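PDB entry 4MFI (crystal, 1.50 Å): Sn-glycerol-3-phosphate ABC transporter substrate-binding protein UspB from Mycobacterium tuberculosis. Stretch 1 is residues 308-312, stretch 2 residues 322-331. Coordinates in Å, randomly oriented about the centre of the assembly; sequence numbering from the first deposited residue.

Stretch 1 (308-312) GLAIP
Stretch 2 322-331: NALKFIAFVT

An extended segment that includes Gly-308 to Ala-310, part of a strand begun earlier in the chain, runs nearly antiparallel to a helix that enters from earlier in the chain and runs through Val-330: their directions differ by 166° and their axes approach to 9.4 Å. No hydrogen bond crosses between them, so apolar packing carries the contact, which buries 291 Å² in all. Extended phi/psi, -106/129 at Leu-309, -123/162 at Ala-310 and -120/117 at Ile-311, alternates the side chains: Leu-309 and Ile-311 point toward the helix, Ala-310 away. The helix answers with its i, i+4 spacing: the CA atoms of Leu-309 and Ile-327 lie 6.8 Å apart, those of Ile-311 and Ala-323 6.7 Å.

Three branched residues, all with chi1 m and chi2 t, cover the most surface. Ile-327 meets both Leu-309 and Ile-311, its CG1 3.9 Å from Leu-309 CB and its CD1 3.6 Å from Ile-311 CG1. Leu-309 also places CD1 4.0 Å from CG2 of Val-330 (chi1 m). Ile-311 extends CD1 to 3.9 Å from Ala-323 CB and 3.8 Å from Leu-324 CB; the same CD1 lies 3.6 Å from Leu-324 N, close to the helix backbone.

Within the helix, backbone i+4 to i hydrogen bonds continue from Phe-326 N to Asn-322 O (3.1 Å) through Thr-331 N to Ile-327 O (3.2 Å). Thr-331 (chi1 p) leaves helical phi/psi, yet its OG1 donates to Ile-327 O at 2.8 Å.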

# COMPACT_ATOMS: atom_id res chain seq x y z
N GLY A 308 2.54 -8.30 3.29
CA GLY A 308 2.32 -9.67 2.89
C GLY A 308 2.94 -10.67 3.85
O GLY A 308 3.68 -10.29 4.77
N LEU A 309 2.67 -11.94 3.63
CA LEU A 309 3.19 -13.01 4.47
C LEU A 309 4.30 -13.77 3.77
O LEU A 309 4.14 -14.21 2.62
CB LEU A 309 2.06 -13.98 4.85
CG LEU A 309 0.88 -13.39 5.61
CD1 LEU A 309 -0.18 -14.45 5.87
CD2 LEU A 309 1.35 -12.76 6.91
N ALA A 310 5.44 -13.91 4.45
CA ALA A 310 6.62 -14.56 3.88
C ALA A 310 7.07 -15.74 4.75
O ALA A 310 6.71 -15.83 5.92
CB ALA A 310 7.76 -13.55 3.75
N ILE A 311 7.86 -16.62 4.16
CA ILE A 311 8.37 -17.81 4.84
C ILE A 311 9.90 -17.75 4.86
O ILE A 311 10.53 -17.76 3.81
CB ILE A 311 7.93 -19.10 4.10
CG1 ILE A 311 6.41 -19.16 3.98
CG2 ILE A 311 8.48 -20.35 4.79
CD1 ILE A 311 5.93 -20.35 3.16
N PRO A 312 10.50 -17.67 6.06
CA PRO A 312 11.96 -17.63 6.13
C PRO A 312 12.64 -18.84 5.47
O PRO A 312 12.13 -19.97 5.52
CB PRO A 312 12.23 -17.64 7.64
CG PRO A 312 11.02 -16.94 8.21
CD PRO A 312 9.88 -17.47 7.38
N ASN A 322 4.20 -26.53 5.63
CA ASN A 322 3.14 -26.20 6.58
C ASN A 322 2.88 -24.71 6.67
O ASN A 322 1.73 -24.27 6.78
CB ASN A 322 3.45 -26.77 7.97
CG ASN A 322 3.42 -28.28 7.99
OD1 ASN A 322 2.75 -28.91 7.17
ND2 ASN A 322 4.14 -28.87 8.94
N ALA A 323 3.95 -23.92 6.61
CA ALA A 323 3.83 -22.47 6.62
C ALA A 323 3.02 -21.98 5.42
O ALA A 323 2.16 -21.10 5.56
CB ALA A 323 5.21 -21.83 6.65
N LEU A 324 3.27 -22.55 4.24
CA LEU A 324 2.52 -22.15 3.06
C LEU A 324 1.06 -22.59 3.12
O LEU A 324 0.17 -21.87 2.68
CB LEU A 324 3.17 -22.64 1.76
CG LEU A 324 2.40 -22.17 0.52
CD1 LEU A 324 2.40 -20.64 0.42
CD2 LEU A 324 2.93 -22.78 -0.76
N LYS A 325 0.81 -23.78 3.67
CA LYS A 325 -0.58 -24.22 3.88
C LYS A 325 -1.34 -23.18 4.70
O LYS A 325 -2.49 -22.85 4.40
CB LYS A 325 -0.62 -25.57 4.58
CG LYS A 325 -0.20 -26.74 3.70
CD LYS A 325 -0.10 -28.02 4.51
CE LYS A 325 0.26 -29.21 3.65
NZ LYS A 325 0.49 -30.43 4.46
N PHE A 326 -0.69 -22.67 5.75
CA PHE A 326 -1.30 -21.63 6.57
C PHE A 326 -1.54 -20.35 5.78
O PHE A 326 -2.65 -19.80 5.78
CB PHE A 326 -0.45 -21.33 7.80
CG PHE A 326 -1.01 -20.24 8.66
CD1 PHE A 326 -2.11 -20.48 9.48
CD2 PHE A 326 -0.47 -18.96 8.63
CE1 PHE A 326 -2.64 -19.47 10.27
CE2 PHE A 326 -0.99 -17.94 9.41
CZ PHE A 326 -2.08 -18.20 10.23
N ILE A 327 -0.50 -19.87 5.10
CA ILE A 327 -0.60 -18.62 4.35
C ILE A 327 -1.67 -18.72 3.27
O ILE A 327 -2.48 -17.81 3.13
CB ILE A 327 0.75 -18.25 3.70
CG1 ILE A 327 1.75 -17.84 4.78
CG2 ILE A 327 0.58 -17.13 2.70
CD1 ILE A 327 3.15 -17.67 4.25
N ALA A 328 -1.68 -19.83 2.53
CA ALA A 328 -2.66 -20.01 1.46
C ALA A 328 -4.08 -20.09 2.03
O ALA A 328 -5.03 -19.59 1.42
CB ALA A 328 -2.34 -21.25 0.64
N PHE A 329 -4.22 -20.72 3.19
CA PHE A 329 -5.54 -20.86 3.78
C PHE A 329 -6.11 -19.52 4.26
O PHE A 329 -7.25 -19.18 3.96
CB PHE A 329 -5.53 -21.88 4.93
CG PHE A 329 -6.86 -22.06 5.59
CD1 PHE A 329 -7.80 -22.93 5.05
CD2 PHE A 329 -7.19 -21.33 6.72
CE1 PHE A 329 -9.04 -23.09 5.65
CE2 PHE A 329 -8.42 -21.48 7.33
CZ PHE A 329 -9.35 -22.36 6.79
N VAL A 330 -5.31 -18.77 5.01
CA VAL A 330 -5.83 -17.53 5.59
C VAL A 330 -6.06 -16.45 4.54
O VAL A 330 -6.75 -15.46 4.81
CB VAL A 330 -4.99 -17.00 6.77
CG1 VAL A 330 -4.89 -18.06 7.87
CG2 VAL A 330 -3.59 -16.55 6.31
N THR A 331 -5.50 -16.64 3.34
CA THR A 331 -5.74 -15.73 2.23
C THR A 331 -6.60 -16.36 1.13
O THR A 331 -6.59 -15.92 -0.02
CB THR A 331 -4.42 -15.19 1.61
OG1 THR A 331 -3.65 -16.28 1.10
CG2 THR A 331 -3.62 -14.40 2.65